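Local coordinates for extracellular protein containing a SCP domain (PDB 4IFA) that is of unknown function but is an extracellular protein with an SCP domain, regarded as a vaccine candidate and possibly involved in virulence, at residues Q156-V159 / G164-Q167. Sequence-based numbering, arbitrary orientation.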
ATOM      1  N   GLN A 156       4.938   7.583  -8.650  1.00 21.70           N
ATOM      2  CA  GLN A 156       3.669   6.863  -8.743  1.00 21.53           C
ATOM      3  C   GLN A 156       2.807   7.302  -9.925  1.00 22.62           C
ATOM      4  O   GLN A 156       1.645   7.687  -9.752  1.00 23.03           O
ATOM      5  CB  GLN A 156       2.900   6.980  -7.424  1.00 23.19           C
ATOM      6  CG  GLN A 156       2.752   8.437  -6.953  1.00 24.77           C
ATOM      7  CD  GLN A 156       1.753   8.625  -5.835  1.00 32.79           C
ATOM      8  OE1 GLN A 156       0.651   8.086  -5.885  1.00 32.59           O
ATOM      9  NE2 GLN A 156       2.102   9.462  -4.858  1.00 33.36           N
ATOM     10  N   PRO A 157       3.391   7.237 -11.141  1.00 21.94           N
ATOM     11  CA  PRO A 157       2.670   7.641 -12.343  1.00 22.45           C
ATOM     12  C   PRO A 157       1.488   6.689 -12.662  1.00 23.33           C
ATOM     13  O   PRO A 157       1.404   5.582 -12.125  1.00 22.81           O
ATOM     14  CB  PRO A 157       3.753   7.573 -13.443  1.00 23.52           C
ATOM     15  CG  PRO A 157       4.674   6.515 -12.948  1.00 20.84           C
ATOM     16  CD  PRO A 157       4.755   6.767 -11.471  1.00 21.87           C
ATOM     17  N   LEU A 158       0.622   7.141 -13.574  1.00 24.23           N
ATOM     18  CA  LEU A 158      -0.588   6.418 -13.997  1.00 24.45           C
ATOM     19  C   LEU A 158      -0.563   6.126 -15.495  1.00 25.82           C
ATOM     20  O   LEU A 158      -0.257   7.014 -16.300  1.00 28.39           O
ATOM     21  CB  LEU A 158      -1.835   7.254 -13.677  1.00 24.48           C
ATOM     22  CG  LEU A 158      -3.125   6.433 -13.622  1.00 24.78           C
ATOM     23  CD1 LEU A 158      -3.216   5.555 -12.335  1.00 25.90           C
ATOM     24  CD2 LEU A 158      -4.354   7.350 -13.749  1.00 30.22           C
ATOM     25  N   VAL A 159      -0.876   4.885 -15.874  0.50 25.19           N
ATOM     26  CA  VAL A 159      -0.906   4.467 -17.286  0.50 26.15           C
ATOM     27  C   VAL A 159      -2.258   3.807 -17.568  0.50 27.17           C
ATOM     28  O   VAL A 159      -2.744   3.017 -16.757  0.50 25.88           O
ATOM     29  CB  VAL A 159       0.273   3.507 -17.634  0.50 25.46           C
ATOM     30  CG1 VAL A 159       0.131   2.195 -16.918  0.50 22.90           C
ATOM     31  CG2 VAL A 159       0.398   3.269 -19.147  0.50 28.36           C
ATOM     32  N   GLY A 164      -9.434   0.489 -17.732  1.00 38.95           N
ATOM     33  CA  GLY A 164      -8.937   0.930 -16.458  1.00 34.56           C
ATOM     34  C   GLY A 164      -7.593   1.627 -16.443  1.00 31.18           C
ATOM     35  O   GLY A 164      -7.151   2.192 -17.437  1.00 30.23           O
ATOM     36  N   TRP A 165      -6.942   1.554 -15.288  1.00 26.69           N
ATOM     37  CA  TRP A 165      -5.688   2.242 -15.043  1.00 24.52           C
ATOM     38  C   TRP A 165      -4.738   1.403 -14.229  1.00 22.74           C
ATOM     39  O   TRP A 165      -5.149   0.522 -13.471  1.00 22.72           O
ATOM     40  CB  TRP A 165      -5.986   3.500 -14.222  1.00 25.17           C
ATOM     41  CG  TRP A 165      -7.058   4.330 -14.842  1.00 27.91           C
ATOM     42  CD1 TRP A 165      -8.393   4.272 -14.591  1.00 29.30           C
ATOM     43  CD2 TRP A 165      -6.889   5.285 -15.897  1.00 30.48           C
ATOM     44  NE1 TRP A 165      -9.069   5.167 -15.400  1.00 32.05           N
ATOM     45  CE2 TRP A 165      -8.162   5.796 -16.212  1.00 32.04           C
ATOM     46  CE3 TRP A 165      -5.777   5.771 -16.591  1.00 29.36           C
ATOM     47  CZ2 TRP A 165      -8.351   6.771 -17.181  1.00 34.62           C
ATOM     48  CZ3 TRP A 165      -5.976   6.741 -17.566  1.00 33.45           C
ATOM     49  CH2 TRP A 165      -7.238   7.228 -17.840  1.00 32.73           C
ATOM     50  N   ALA A 166      -3.449   1.700 -14.342  1.00 23.00           N
ATOM     51  CA  ALA A 166      -2.411   1.080 -13.514  1.00 22.20           C
ATOM     52  C   ALA A 166      -1.584   2.194 -12.915  1.00 22.74           C
ATOM     53  O   ALA A 166      -1.025   3.000 -13.636  1.00 22.63           O
ATOM     54  CB  ALA A 166      -1.492   0.148 -14.310  1.00 23.61           C
ATOM     55  N   GLN A 167      -1.531   2.253 -11.598  1.00 21.39           N
ATOM     56  CA  GLN A 167      -0.668   3.186 -10.872  1.00 21.54           C
ATOM     57  C   GLN A 167       0.614   2.405 -10.585  1.00 20.66           C
ATOM     58  O   GLN A 167       0.586   1.357  -9.935  1.00 20.44           O
ATOM     59  CB  GLN A 167      -1.329   3.621  -9.569  1.00 21.51           C
ATOM     60  CG  GLN A 167      -0.631   4.692  -8.733  1.00 25.92           C
ATOM     61  CD  GLN A 167      -1.477   5.091  -7.499  1.00 27.46           C
ATOM     62  OE1 GLN A 167      -2.328   4.332  -7.025  1.00 28.95           O
ATOM     63  NE2 GLN A 167      -1.194   6.261  -6.956  1.00 32.51           N
TER
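The carbonyl O of Val159 accepts a hydrogen bond from the backbone N of Ala166 at 2.8 Å and also lies 3.5 Å from Trp165 CA, a CA-H...O contact. The return bond runs from Val159 N to Ala166 O at 2.9 Å, so this pair is locked in both directions as an antiparallel hydrogen-bonded pair. Ala166 O takes a further CA-H...O contact from Leu158 CA. On the face of Val159 and Ala166, CG1 in the modelled conformer of Val159 comes within 3.7 Å of Ala166 CB. Strands 158-161 and 164-171 form a beta hairpin in the CAP-associated N-terminal region; strand 158-161 edges a seven-stranded antiparallel sheet, and strand 164-171 pairs on its other side with strand 176-183 through backbone hydrogen bonds. Leu158 and Gln167 share the other face. With Leu158 CG anti to the backbone N (chi1 -160°) and chi2 at 74°, CD2 reaches Trp165 CE3 at 3.5 Å, obliquely to the indole, while CD1 meets Gln167 CB at 3.9 Å. Ile135 and Leu188 pack against both Leu158 and Trp165, and Trp165 NE1 is hydrogen-bonded to Asp185 OD1. Just past helix 150-155, the Gln156 side chain runs alongside that of Gln167, their amide planes 27° apart and Gln156 OE1 2.8 Å from Gln167 NE2.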